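Local coordinates for protein ECF RNA polymerase sigma factor SigK (PDB 4NQW) that probably serves as an extracytoplasmic-function sigma factor that directs RNA polymerase to specific promoters and is held inactive by an anti-sigma factor until regulated intramembrane proteolysis releases it, at residues A30-V35 against L77-N82; Y55-R60 against L164-G169; Q160-A165 against D192-L197. One frame throughout, in Å; residues are numbered along the deposited sequence.

Contact 1 of 3, residues A30-V35 against L77-N82; sequences ALLRRV and LEVWRN. With CD (cadmium ion), chain F.
The carbonyl oxygen of Val35, a backbone atom and not a side chain, lies over one face of the Trp80 indole. Val35 O is 4.4 Å from Trp80 CE3 and 4.2 Å from Trp80 O, a loose approach, and no hydrogen bond joins the two segments. The CB of Trp80 leaves the backbone facing away from residues 30-35, but with CG anti to the backbone N (chi1 -179°) the long bicyclic ring swings its six-membered end back over the chain.

The rest of the contact is light, methyl groups meeting a methyl and a backbone carbonyl oxygen. Val35 points its branched side chain at the helix, and Val35 CG2 stops 4.5 Å from Val79 O. Leu32 brings only the end of its chain across, Leu32 CD2 meeting Val79 CG1 at 4.5 Å. Compact valines suit a place where helix backbone and side chain are met together, while the longer leucine spans the remaining gap.

Glu78, one residue before Val79, is extended and carries its carboxylate off to a cadmium ion. Both oxygens bind it, Glu78 OE1 at 2.6 Å and Glu78 OE2 at 2.8 Å from the metal, and a water is a further ligand. Glu78 OE2 also accepts a hydrogen bond from Arg104, whose positive charge should stabilise the carboxylate.

The contact joins helix 28-34 to helix 65-82 of sigma-70 domain 2. Phe46 of helix 42-62 packs on both Leu32 and Val79, and helix 93-111 closes on Val79 through Leu97 and Met100.

Contact 2 of 3, residues Y55-R60 against L164-G169; sequences YGLVMR and LAYYGG
The interface between the two sigma-70 domains is the setting here: Arg60 and Leu57, on helix 42-62 of domain 2, meet Tyr166 and Tyr167 at the end of helix 156-167 in domain 4. A cation-pi stack dominates it. The guanidinium of Arg60 lies flat on the Tyr167 ring, with centres 4.5 Å apart and planes inclined by 17°. It sits off-centre, over the CB-CG end of the tyrosine, so that Arg60 NH1 is 3.7 Å from Tyr167 CD2.

With CG anti to the backbone N (chi1 179°), Arg60 CG comes 3.5 Å from Tyr167 CD1; the bends at chi2 (62°) and chi3 then fold the guanidinium over the ring. Arginine suits the site because its methylenes and its flat cation can both use an aromatic face, while Arg60 NH2 makes a salt bridge with Glu163 OE2. That second grip limits rotation of the guanidinium. Tyr166 brings the CD2 edge of its ring over the opposite face of Tyr167, toward the rim.

Beside the stack, Leu57 supplies hydrocarbon contact. Its side chain crosses Tyr166 at about a right angle, and Leu57 CD1 lies 3.9 Å from Tyr166 CE2. Tyr166 is also stacked on His102 of helix 93-111, and a second protein chain of the assembly packs against both tyrosines. Leu57 CD1 also meets the edge of Tyr167 near its plane, 4.1 Å from Tyr167 CE1, and Leu57 CD2 rests 3.7 Å from Tyr166 OH.

Contact 3 of 3, residues Q160-A165 against D192-L197; sequences QCIELA and DALRSL
Asp192 OD1 accepts a 2.9 Å hydrogen bond from Arg195 NH1, part of a salt bridge one turn along the same helix, while Ala193 between them turns its methyl to Ile162 across the contact. The bond is nearly straight at the nitrogen, with an N-H...O angle of 170°, and lies close to the guanidinium plane, although it meets the carboxylate from well above its own plane. The charged pair thus stays on helix 183-201, and the surface facing helix 160-165 is left to apolar groups.

There Ile162 does the work. Its CG1 branch is extended, chi2 -177°, which carries CD1 out as far as the side chain allows and into a group of three residues. Ile162 CD1 lies 3.9 Å from Ala193 CB and 3.7 Å from Leu194 CD2. Ile162 and Leu197 meet tip to tip, Ile162 CD1 3.4 Å from Leu197 CD1, a tight approach.

Both helices belong to sigma-70 domain 4, whose probable DNA-binding helix-turn-helix spans residues 172-191 and so includes the first part of helix 183-201. Residues 192-197 follow that motif directly, while 160-165 come before it. The two short segments run at 108° to each other, with axes 10.2 Å apart at their closest. Small Ala193 suits the nearest backbone pairing, Ile162 with Ala193, because a methyl fits where the helices come together, and the longer leucines reach in around it.

Cys161, next to Ile162, packs on Arg189 and Met190, about a turn before Ala193. Leu197 also touches Leu154, and a disulfide between Cys150 and Cys200 ties the end of helix 183-201 to helix 141-153.

In the fold
Contact 3 lies within domain 4; contact 1 sets helix 28-34 against helix 65-82 of domain 2. They lie on opposite sides of the chain's centre, about 30 Å apart between centres. Both are buried and small, contact 3 wholly apolar, contact 1 bringing backbone oxygens near a ring and a methyl. Contact 2 joins the two domains nearer the middle of the chain; three of its four touching residues are buried and one is exposed, and it adds a cation-pi stack of an arginine on a tyrosine to its hydrocarbon packing. Contacts 2 and 3 share helix 156-167: one face serves the domain 4 interior, while its C-terminal end meets domain 2. Helix 42-62 supplies contact 2 and backs contact 1.

Contact 1 of 3, residues A30-V35 against L77-N82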
ATOM      1  N   ALA A  30     -14.267  12.450  -1.145  1.00 46.82           N
ATOM      2  CA  ALA A  30     -14.732  13.827  -0.977  1.00 42.95           C
ATOM      3  C   ALA A  30     -14.009  14.543   0.167  1.00 47.52           C
ATOM      4  O   ALA A  30     -13.760  15.746   0.083  1.00 51.35           O
ATOM      5  CB  ALA A  30     -16.237  13.858  -0.749  1.00 26.48           C
ATOM      6  N   LEU A  31     -13.683  13.808   1.230  1.00 46.45           N
ATOM      7  CA  LEU A  31     -12.905  14.365   2.341  1.00 47.67           C
ATOM      8  C   LEU A  31     -11.503  14.749   1.882  1.00 47.66           C
ATOM      9  O   LEU A  31     -11.030  15.847   2.177  1.00 47.57           O
ATOM     10  CB  LEU A  31     -12.804  13.376   3.508  1.00 37.39           C
ATOM     11  CG  LEU A  31     -14.036  13.152   4.388  1.00 41.34           C
ATOM     12  CD1 LEU A  31     -13.744  12.058   5.403  1.00 38.72           C
ATOM     13  CD2 LEU A  31     -14.471  14.424   5.099  1.00 40.60           C
ATOM     14  N   LEU A  32     -10.849  13.846   1.156  1.00 45.70           N
ATOM     15  CA  LEU A  32      -9.502  14.100   0.639  1.00 49.17           C
ATOM     16  C   LEU A  32      -9.525  15.231  -0.392  1.00 50.45           C
ATOM     17  O   LEU A  32      -8.558  15.980  -0.529  1.00 48.76           O
ATOM     18  CB  LEU A  32      -8.905  12.833   0.011  1.00 49.37           C
ATOM     19  CG  LEU A  32      -7.412  12.576   0.254  1.00 52.10           C
ATOM     20  CD1 LEU A  32      -6.953  11.409  -0.602  1.00 51.70           C
ATOM     21  CD2 LEU A  32      -6.539  13.793  -0.019  1.00 53.53           C
ATOM     22  N   ARG A  33     -10.636  15.349  -1.112  1.00 52.66           N
ATOM     23  CA  ARG A  33     -10.814  16.426  -2.085  1.00 56.74           C
ATOM     24  C   ARG A  33     -10.884  17.789  -1.387  1.00 59.00           C
ATOM     25  O   ARG A  33     -10.507  18.809  -1.967  1.00 58.76           O
ATOM     26  CB  ARG A  33     -12.079  16.194  -2.923  1.00 60.71           C
ATOM     27  CG  ARG A  33     -11.890  16.428  -4.413  1.00 64.42           C
ATOM     28  CD  ARG A  33     -13.174  16.166  -5.187  1.00 66.15           C
ATOM     29  NE  ARG A  33     -13.691  14.813  -4.969  1.00 64.84           N
ATOM     30  CZ  ARG A  33     -13.221  13.710  -5.548  1.00 64.14           C
ATOM     31  NH1 ARG A  33     -12.201  13.762  -6.400  1.00 63.54           N
ATOM     32  NH2 ARG A  33     -13.778  12.536  -5.267  1.00 63.02           N
ATOM     33  N   ARG A  34     -11.362  17.798  -0.144  1.00 59.51           N
ATOM     34  CA  ARG A  34     -11.479  19.033   0.628  1.00 61.07           C
ATOM     35  C   ARG A  34     -10.201  19.439   1.376  1.00 59.42           C
ATOM     36  O   ARG A  34     -10.099  20.589   1.805  1.00 61.12           O
ATOM     37  CB  ARG A  34     -12.656  18.945   1.608  1.00 67.44           C
ATOM     38  CG  ARG A  34     -14.021  18.963   0.934  1.00 72.52           C
ATOM     39  CD  ARG A  34     -15.139  19.250   1.923  1.00 78.80           C
ATOM     40  NE  ARG A  34     -15.158  20.655   2.335  1.00 85.18           N
ATOM     41  CZ  ARG A  34     -15.713  21.652   1.643  1.00 88.96           C
ATOM     42  NH1 ARG A  34     -16.315  21.432   0.476  1.00 91.84           N
ATOM     43  NH2 ARG A  34     -15.663  22.889   2.125  1.00 91.14           N
ATOM     44  N   VAL A  35      -9.225  18.536   1.521  1.00 55.10           N
ATOM     45  CA  VAL A  35      -7.984  18.880   2.247  1.00 55.06           C
ATOM     46  C   VAL A  35      -6.961  19.628   1.378  1.00 59.91           C
ATOM     47  O   VAL A  35      -5.865  19.944   1.846  1.00 60.89           O
ATOM     48  CB  VAL A  35      -7.312  17.663   2.953  1.00 43.58           C
ATOM     49  CG1 VAL A  35      -8.349  16.768   3.617  1.00 40.02           C
ATOM     50  CG2 VAL A  35      -6.440  16.859   2.001  1.00 40.16           C
ATOM     51  N   LEU A  77       1.496  14.158   6.967  1.00 25.03           N
ATOM     52  CA  LEU A  77       2.072  15.412   6.469  1.00 26.86           C
ATOM     53  C   LEU A  77       2.097  15.382   4.938  1.00 26.71           C
ATOM     54  O   LEU A  77       1.757  16.372   4.298  1.00 25.84           O
ATOM     55  CB  LEU A  77       3.478  15.654   7.041  1.00 27.73           C
ATOM     56  CG  LEU A  77       4.143  17.038   6.889  1.00 28.83           C
ATOM     57  CD1 LEU A  77       4.587  17.329   5.458  1.00 28.01           C
ATOM     58  CD2 LEU A  77       3.254  18.164   7.402  1.00 31.03           C
ATOM     59  N   GLU A  78       2.481  14.245   4.354  1.00 28.79           N
ATOM     60  CA  GLU A  78       2.447  14.096   2.892  1.00 30.79           C
ATOM     61  C   GLU A  78       1.017  14.136   2.353  1.00 32.17           C
ATOM     62  O   GLU A  78       0.781  14.694   1.283  1.00 34.13           O
ATOM     63  CB  GLU A  78       3.146  12.812   2.421  1.00 30.35           C
ATOM     64  CG  GLU A  78       3.173  12.683   0.897  1.00 32.89           C
ATOM     65  CD  GLU A  78       3.974  11.502   0.379  1.00 34.52           C
ATOM     66  OE1 GLU A  78       3.955  11.276  -0.849  1.00 34.29           O
ATOM     67  OE2 GLU A  78       4.624  10.798   1.178  1.00 35.43           O
ATOM     68  N   VAL A  79       0.072  13.545   3.082  1.00 34.69           N
ATOM     69  CA  VAL A  79      -1.343  13.625   2.704  1.00 37.59           C
ATOM     70  C   VAL A  79      -1.717  15.092   2.543  1.00 41.38           C
ATOM     71  O   VAL A  79      -2.201  15.506   1.493  1.00 41.96           O
ATOM     72  CB  VAL A  79      -2.278  12.982   3.755  1.00 35.51           C
ATOM     73  CG1 VAL A  79      -3.741  13.265   3.430  1.00 30.11           C
ATOM     74  CG2 VAL A  79      -2.054  11.480   3.834  1.00 36.33           C
ATOM     75  N   TRP A  80      -1.467  15.868   3.592  1.00 43.66           N
ATOM     76  CA  TRP A  80      -1.760  17.300   3.607  1.00 44.02           C
ATOM     77  C   TRP A  80      -1.125  18.060   2.444  1.00 44.87           C
ATOM     78  O   TRP A  80      -1.792  18.852   1.776  1.00 46.29           O
ATOM     79  CB  TRP A  80      -1.269  17.903   4.922  1.00 43.93           C
ATOM     80  CG  TRP A  80      -1.533  19.362   5.058  1.00 44.26           C
ATOM     81  CD1 TRP A  80      -0.654  20.383   4.838  1.00 41.74           C
ATOM     82  CD2 TRP A  80      -2.763  19.966   5.453  1.00 44.83           C
ATOM     83  NE1 TRP A  80      -1.265  21.590   5.074  1.00 42.16           N
ATOM     84  CE2 TRP A  80      -2.561  21.362   5.455  1.00 44.89           C
ATOM     85  CE3 TRP A  80      -4.019  19.462   5.810  1.00 45.67           C
ATOM     86  CZ2 TRP A  80      -3.571  22.259   5.794  1.00 46.07           C
ATOM     87  CZ3 TRP A  80      -5.018  20.351   6.149  1.00 46.18           C
ATOM     88  CH2 TRP A  80      -4.787  21.734   6.144  1.00 47.66           C
ATOM     89  N   ARG A  81       0.159  17.814   2.206  1.00 44.66           N
ATOM     90  CA  ARG A  81       0.917  18.599   1.233  1.00 47.68           C
ATOM     91  C   ARG A  81       0.616  18.183  -0.209  1.00 48.97           C
ATOM     92  O   ARG A  81       0.430  19.041  -1.074  1.00 49.72           O
ATOM     93  CB  ARG A  81       2.422  18.505   1.517  1.00 51.10           C
ATOM     94  CG  ARG A  81       3.152  19.822   1.312  1.00 57.82           C
ATOM     95  CD  ARG A  81       4.606  19.738   1.738  1.00 64.35           C
ATOM     96  NE  ARG A  81       5.113  21.020   2.229  1.00 71.20           N
ATOM     97  CZ  ARG A  81       5.021  21.452   3.489  1.00 79.80           C
ATOM     98  NH1 ARG A  81       4.436  20.715   4.432  1.00 82.01           N
ATOM     99  NH2 ARG A  81       5.521  22.640   3.811  1.00 84.48           N
ATOM    100  N   ASN A  82       0.557  16.873  -0.454  1.00 48.94           N
ATOM    101  CA  ASN A  82       0.352  16.334  -1.803  1.00 47.46           C
ATOM    102  C   ASN A  82      -1.094  15.922  -2.118  1.00 43.90           C
ATOM    103  O   ASN A  82      -1.331  15.209  -3.095  1.00 44.27           O
ATOM    104  CB  ASN A  82       1.280  15.132  -2.033  1.00 49.76           C
ATOM    105  CG  ASN A  82       2.750  15.509  -2.011  1.00 50.84           C
ATOM    106  OD1 ASN A  82       3.114  16.631  -1.655  1.00 48.83           O
ATOM    107  ND2 ASN A  82       3.605  14.568  -2.394  1.00 52.58           N
TER
HETATM  108 CD    CD F 204       5.895   9.589  -0.941  1.00 46.41          CD
HETATM  109  O   HOH W   1       7.837  11.045  -2.229  1.00 21.70           O

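Contact 2 of 3, residues Y55-R60 against L164-G169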
ATOM      1  N   TYR A  55      -1.674   3.368  10.976  1.00 20.40           N
ATOM      2  CA  TYR A  55      -0.792   3.087  12.113  1.00 20.76           C
ATOM      3  C   TYR A  55      -0.543   1.588  12.279  1.00 20.06           C
ATOM      4  O   TYR A  55       0.583   1.169  12.547  1.00 19.92           O
ATOM      5  CB  TYR A  55      -1.382   3.658  13.401  1.00 20.48           C
ATOM      6  CG  TYR A  55      -0.500   3.471  14.610  1.00 20.28           C
ATOM      7  CD1 TYR A  55       0.683   4.191  14.748  1.00 20.77           C
ATOM      8  CD2 TYR A  55      -0.851   2.582  15.624  1.00 18.36           C
ATOM      9  CE1 TYR A  55       1.494   4.027  15.859  1.00 19.91           C
ATOM     10  CE2 TYR A  55      -0.047   2.412  16.736  1.00 16.44           C
ATOM     11  CZ  TYR A  55       1.122   3.137  16.848  1.00 18.48           C
ATOM     12  OH  TYR A  55       1.922   2.972  17.949  1.00 21.04           O
ATOM     13  N   GLY A  56      -1.600   0.796  12.112  1.00 18.45           N
ATOM     14  CA  GLY A  56      -1.503  -0.659  12.197  1.00 17.27           C
ATOM     15  C   GLY A  56      -0.617  -1.274  11.131  1.00 16.72           C
ATOM     16  O   GLY A  56       0.116  -2.229  11.401  1.00 17.13           O
ATOM     17  N   LEU A  57      -0.679  -0.734   9.917  1.00 15.74           N
ATOM     18  CA  LEU A  57       0.172  -1.213   8.832  1.00 16.76           C
ATOM     19  C   LEU A  57       1.630  -0.882   9.123  1.00 16.81           C
ATOM     20  O   LEU A  57       2.500  -1.744   9.017  1.00 16.64           O
ATOM     21  CB  LEU A  57      -0.242  -0.607   7.485  1.00 17.50           C
ATOM     22  CG  LEU A  57       0.667  -0.965   6.301  1.00 19.01           C
ATOM     23  CD1 LEU A  57       0.799  -2.474   6.134  1.00 19.56           C
ATOM     24  CD2 LEU A  57       0.147  -0.336   5.021  1.00 20.37           C
ATOM     25  N   VAL A  58       1.884   0.371   9.493  1.00 16.14           N
ATOM     26  CA  VAL A  58       3.235   0.820   9.819  1.00 16.04           C
ATOM     27  C   VAL A  58       3.812  -0.001  10.977  1.00 15.89           C
ATOM     28  O   VAL A  58       4.934  -0.503  10.882  1.00 15.42           O
ATOM     29  CB  VAL A  58       3.263   2.328  10.142  1.00 15.82           C
ATOM     30  CG1 VAL A  58       4.623   2.746  10.676  1.00 18.27           C
ATOM     31  CG2 VAL A  58       2.926   3.139   8.898  1.00 14.03           C
ATOM     32  N   MET A  59       3.039  -0.143  12.055  1.00 16.81           N
ATOM     33  CA  MET A  59       3.428  -1.009  13.178  1.00 19.68           C
ATOM     34  C   MET A  59       3.820  -2.404  12.700  1.00 19.70           C
ATOM     35  O   MET A  59       4.847  -2.939  13.108  1.00 21.14           O
ATOM     36  CB  MET A  59       2.295  -1.135  14.214  1.00 22.73           C
ATOM     37  CG  MET A  59       2.429  -0.229  15.430  1.00 26.11           C
ATOM     38  SD  MET A  59       4.019  -0.346  16.286  1.00 32.46           S
ATOM     39  CE  MET A  59       4.184  -2.113  16.536  1.00 35.02           C
ATOM     40  N   ARG A  60       2.994  -2.982  11.836  1.00 19.79           N
ATOM     41  CA  ARG A  60       3.240  -4.315  11.301  1.00 20.99           C
ATOM     42  C   ARG A  60       4.588  -4.414  10.586  1.00 21.29           C
ATOM     43  O   ARG A  60       5.318  -5.388  10.772  1.00 20.97           O
ATOM     44  CB  ARG A  60       2.104  -4.719  10.349  1.00 24.00           C
ATOM     45  CG  ARG A  60       2.254  -6.091   9.712  1.00 26.99           C
ATOM     46  CD  ARG A  60       2.271  -7.208  10.746  1.00 31.99           C
ATOM     47  NE  ARG A  60       3.358  -8.154  10.485  1.00 36.38           N
ATOM     48  CZ  ARG A  60       3.236  -9.320   9.849  1.00 38.42           C
ATOM     49  NH1 ARG A  60       2.057  -9.741   9.390  1.00 39.87           N
ATOM     50  NH2 ARG A  60       4.311 -10.081   9.676  1.00 38.92           N
ATOM     51  N   LEU A 164       6.390 -12.028   2.743  1.00 20.92           N
ATOM     52  CA  LEU A 164       7.769 -11.566   2.568  1.00 20.60           C
ATOM     53  C   LEU A 164       7.849 -10.227   1.836  1.00 21.72           C
ATOM     54  O   LEU A 164       8.579  -9.332   2.258  1.00 23.26           O
ATOM     55  CB  LEU A 164       8.602 -12.616   1.824  1.00 19.08           C
ATOM     56  CG  LEU A 164       8.863 -13.926   2.575  1.00 18.90           C
ATOM     57  CD1 LEU A 164       9.518 -14.934   1.648  1.00 22.75           C
ATOM     58  CD2 LEU A 164       9.727 -13.705   3.808  1.00 14.94           C
ATOM     59  N   ALA A 165       7.100 -10.088   0.745  1.00 20.84           N
ATOM     60  CA  ALA A 165       7.162  -8.879  -0.076  1.00 18.70           C
ATOM     61  C   ALA A 165       6.474  -7.699   0.590  1.00 20.92           C
ATOM     62  O   ALA A 165       7.086  -6.653   0.793  1.00 23.00           O
ATOM     63  CB  ALA A 165       6.550  -9.131  -1.443  1.00 14.47           C
ATOM     64  N   TYR A 166       5.201  -7.875   0.928  1.00 20.89           N
ATOM     65  CA  TYR A 166       4.395  -6.789   1.472  1.00 19.88           C
ATOM     66  C   TYR A 166       4.793  -6.470   2.918  1.00 21.02           C
ATOM     67  O   TYR A 166       5.275  -5.379   3.194  1.00 22.15           O
ATOM     68  CB  TYR A 166       2.903  -7.117   1.357  1.00 19.06           C
ATOM     69  CG  TYR A 166       1.990  -5.940   1.604  1.00 18.28           C
ATOM     70  CD1 TYR A 166       1.844  -4.929   0.654  1.00 17.82           C
ATOM     71  CD2 TYR A 166       1.259  -5.841   2.784  1.00 19.27           C
ATOM     72  CE1 TYR A 166       1.003  -3.850   0.881  1.00 18.72           C
ATOM     73  CE2 TYR A 166       0.419  -4.767   3.021  1.00 20.20           C
ATOM     74  CZ  TYR A 166       0.294  -3.775   2.068  1.00 19.84           C
ATOM     75  OH  TYR A 166      -0.543  -2.713   2.309  1.00 21.25           O
ATOM     76  N   TYR A 167       4.625  -7.421   3.833  1.00 21.12           N
ATOM     77  CA  TYR A 167       4.929  -7.163   5.246  1.00 20.10           C
ATOM     78  C   TYR A 167       6.423  -7.152   5.568  1.00 20.94           C
ATOM     79  O   TYR A 167       6.880  -6.302   6.330  1.00 24.20           O
ATOM     80  CB  TYR A 167       4.194  -8.154   6.151  1.00 18.69           C
ATOM     81  CG  TYR A 167       2.693  -8.004   6.083  1.00 19.50           C
ATOM     82  CD1 TYR A 167       2.091  -6.768   6.304  1.00 17.92           C
ATOM     83  CD2 TYR A 167       1.871  -9.095   5.797  1.00 21.28           C
ATOM     84  CE1 TYR A 167       0.718  -6.618   6.242  1.00 19.13           C
ATOM     85  CE2 TYR A 167       0.492  -8.955   5.732  1.00 22.15           C
ATOM     86  CZ  TYR A 167      -0.078  -7.715   5.956  1.00 20.95           C
ATOM     87  OH  TYR A 167      -1.443  -7.567   5.895  1.00 21.99           O
ATOM     88  N   GLY A 168       7.175  -8.080   4.984  1.00 18.82           N
ATOM     89  CA  GLY A 168       8.621  -8.165   5.208  1.00 14.42           C
ATOM     90  C   GLY A 168       9.432  -7.121   4.458  1.00 16.38           C
ATOM     91  O   GLY A 168      10.607  -6.909   4.766  1.00 19.20           O
ATOM     92  N   GLY A 169       8.819  -6.481   3.464  1.00 19.64           N
ATOM     93  CA  GLY A 169       9.464  -5.413   2.704  1.00 22.67           C
ATOM     94  C   GLY A 169      10.466  -5.871   1.654  1.00 24.47           C
ATOM     95  O   GLY A 169      11.203  -5.052   1.103  1.00 25.85           O
TER

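Contact 3 of 3, residues Q160-A165 against D192-L197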
ATOM      1  N   GLN A 160       2.964 -16.849   1.530  1.00 25.81           N
ATOM      2  CA  GLN A 160       4.379 -16.552   1.774  1.00 27.13           C
ATOM      3  C   GLN A 160       4.891 -15.381   0.929  1.00 25.76           C
ATOM      4  O   GLN A 160       5.695 -14.582   1.405  1.00 27.86           O
ATOM      5  CB  GLN A 160       5.219 -17.801   1.493  1.00 30.31           C
ATOM      6  CG  GLN A 160       6.687 -17.708   1.880  1.00 32.78           C
ATOM      7  CD  GLN A 160       7.463 -18.960   1.489  1.00 34.27           C
ATOM      8  OE1 GLN A 160       7.316 -19.470   0.376  1.00 33.79           O
ATOM      9  NE2 GLN A 160       8.293 -19.460   2.401  1.00 35.49           N
ATOM     10  N   CYS A 161       4.431 -15.288  -0.319  1.00 24.66           N
ATOM     11  CA  CYS A 161       4.819 -14.189  -1.211  1.00 24.75           C
ATOM     12  C   CYS A 161       4.399 -12.834  -0.655  1.00 26.90           C
ATOM     13  O   CYS A 161       5.199 -11.897  -0.619  1.00 27.58           O
ATOM     14  CB  CYS A 161       4.220 -14.371  -2.612  1.00 25.90           C
ATOM     15  SG  CYS A 161       5.178 -15.458  -3.689  0.80 30.60           S
ATOM     16  N   ILE A 162       3.144 -12.737  -0.228  1.00 27.19           N
ATOM     17  CA  ILE A 162       2.627 -11.501   0.358  1.00 27.69           C
ATOM     18  C   ILE A 162       3.306 -11.216   1.699  1.00 26.75           C
ATOM     19  O   ILE A 162       3.623 -10.069   2.002  1.00 29.93           O
ATOM     20  CB  ILE A 162       1.089 -11.543   0.515  1.00 29.16           C
ATOM     21  CG1 ILE A 162       0.433 -11.635  -0.869  1.00 30.33           C
ATOM     22  CG2 ILE A 162       0.585 -10.312   1.269  1.00 29.87           C
ATOM     23  CD1 ILE A 162      -1.081 -11.602  -0.868  1.00 31.26           C
ATOM     24  N   GLU A 163       3.541 -12.260   2.488  1.00 25.74           N
ATOM     25  CA  GLU A 163       4.191 -12.117   3.795  1.00 27.34           C
ATOM     26  C   GLU A 163       5.590 -11.506   3.673  1.00 24.18           C
ATOM     27  O   GLU A 163       5.933 -10.576   4.405  1.00 23.23           O
ATOM     28  CB  GLU A 163       4.279 -13.475   4.503  1.00 32.12           C
ATOM     29  CG  GLU A 163       4.523 -13.394   6.004  1.00 39.70           C
ATOM     30  CD  GLU A 163       3.268 -13.051   6.793  1.00 45.29           C
ATOM     31  OE1 GLU A 163       2.248 -13.757   6.636  1.00 46.66           O
ATOM     32  OE2 GLU A 163       3.307 -12.082   7.581  1.00 49.33           O
ATOM     33  N   LEU A 164       6.390 -12.028   2.743  1.00 20.92           N
ATOM     34  CA  LEU A 164       7.769 -11.566   2.568  1.00 20.60           C
ATOM     35  C   LEU A 164       7.849 -10.227   1.836  1.00 21.72           C
ATOM     36  O   LEU A 164       8.579  -9.332   2.258  1.00 23.26           O
ATOM     37  CB  LEU A 164       8.602 -12.616   1.824  1.00 19.08           C
ATOM     38  CG  LEU A 164       8.863 -13.926   2.575  1.00 18.90           C
ATOM     39  CD1 LEU A 164       9.518 -14.934   1.648  1.00 22.75           C
ATOM     40  CD2 LEU A 164       9.727 -13.705   3.808  1.00 14.94           C
ATOM     41  N   ALA A 165       7.100 -10.088   0.745  1.00 20.84           N
ATOM     42  CA  ALA A 165       7.162  -8.879  -0.076  1.00 18.70           C
ATOM     43  C   ALA A 165       6.474  -7.699   0.590  1.00 20.92           C
ATOM     44  O   ALA A 165       7.086  -6.653   0.793  1.00 23.00           O
ATOM     45  CB  ALA A 165       6.550  -9.131  -1.443  1.00 14.47           C
ATOM     46  N   ASP A 192      -0.891 -14.386  -8.725  1.00 20.36           N
ATOM     47  CA  ASP A 192      -1.888 -15.382  -8.332  1.00 23.02           C
ATOM     48  C   ASP A 192      -2.449 -15.096  -6.941  1.00 20.43           C
ATOM     49  O   ASP A 192      -3.663 -15.149  -6.734  1.00 20.11           O
ATOM     50  CB  ASP A 192      -1.298 -16.797  -8.386  1.00 27.33           C
ATOM     51  CG  ASP A 192      -1.026 -17.271  -9.810  1.00 33.14           C
ATOM     52  OD1 ASP A 192      -1.199 -16.474 -10.760  1.00 35.02           O
ATOM     53  OD2 ASP A 192      -0.633 -18.445  -9.982  1.00 39.77           O
ATOM     54  N   ALA A 193      -1.563 -14.782  -5.999  1.00 17.34           N
ATOM     55  CA  ALA A 193      -1.960 -14.470  -4.627  1.00 14.64           C
ATOM     56  C   ALA A 193      -2.925 -13.288  -4.581  1.00 16.68           C
ATOM     57  O   ALA A 193      -3.947 -13.342  -3.896  1.00 16.58           O
ATOM     58  CB  ALA A 193      -0.731 -14.177  -3.780  1.00  8.42           C
ATOM     59  N   LEU A 194      -2.600 -12.229  -5.321  1.00 18.17           N
ATOM     60  CA  LEU A 194      -3.450 -11.033  -5.376  1.00 18.33           C
ATOM     61  C   LEU A 194      -4.767 -11.264  -6.123  1.00 18.20           C
ATOM     62  O   LEU A 194      -5.769 -10.622  -5.809  1.00 19.15           O
ATOM     63  CB  LEU A 194      -2.694  -9.847  -5.991  1.00 16.49           C
ATOM     64  CG  LEU A 194      -1.912  -8.956  -5.019  1.00 16.51           C
ATOM     65  CD1 LEU A 194      -2.854  -8.093  -4.194  1.00 18.92           C
ATOM     66  CD2 LEU A 194      -0.991  -9.759  -4.113  1.00 13.88           C
ATOM     67  N   ARG A 195      -4.765 -12.165  -7.105  1.00 17.57           N
ATOM     68  CA  ARG A 195      -5.991 -12.512  -7.830  1.00 19.55           C
ATOM     69  C   ARG A 195      -6.957 -13.257  -6.916  1.00 20.85           C
ATOM     70  O   ARG A 195      -8.147 -12.938  -6.867  1.00 23.59           O
ATOM     71  CB  ARG A 195      -5.685 -13.362  -9.066  1.00 20.83           C
ATOM     72  CG  ARG A 195      -6.893 -13.600  -9.967  1.00 23.18           C
ATOM     73  CD  ARG A 195      -6.575 -14.514 -11.143  1.00 25.79           C
ATOM     74  NE  ARG A 195      -5.415 -14.040 -11.901  1.00 29.11           N
ATOM     75  CZ  ARG A 195      -4.189 -14.560 -11.845  1.00 31.61           C
ATOM     76  NH1 ARG A 195      -3.917 -15.611 -11.077  1.00 34.19           N
ATOM     77  NH2 ARG A 195      -3.215 -14.025 -12.578  1.00 31.25           N
ATOM     78  N   SER A 196      -6.434 -14.246  -6.197  1.00 21.03           N
ATOM     79  CA  SER A 196      -7.216 -15.008  -5.223  1.00 23.60           C
ATOM     80  C   SER A 196      -7.804 -14.111  -4.131  1.00 24.10           C
ATOM     81  O   SER A 196      -8.940 -14.313  -3.702  1.00 21.53           O
ATOM     82  CB  SER A 196      -6.347 -16.096  -4.584  1.00 25.91           C
ATOM     83  OG  SER A 196      -7.097 -16.895  -3.689  1.00 27.15           O
ATOM     84  N   LEU A 197      -7.024 -13.127  -3.687  1.00 24.74           N
ATOM     85  CA  LEU A 197      -7.493 -12.163  -2.690  1.00 26.27           C
ATOM     86  C   LEU A 197      -8.586 -11.267  -3.258  1.00 27.50           C
ATOM     87  O   LEU A 197      -9.624 -11.075  -2.623  1.00 28.93           O
ATOM     88  CB  LEU A 197      -6.338 -11.300  -2.166  1.00 25.83           C
ATOM     89  CG  LEU A 197      -5.391 -11.932  -1.146  1.00 23.45           C
ATOM     90  CD1 LEU A 197      -4.375 -10.899  -0.690  1.00 22.41           C
ATOM     91  CD2 LEU A 197      -6.150 -12.495   0.046  1.00 23.49           C
TER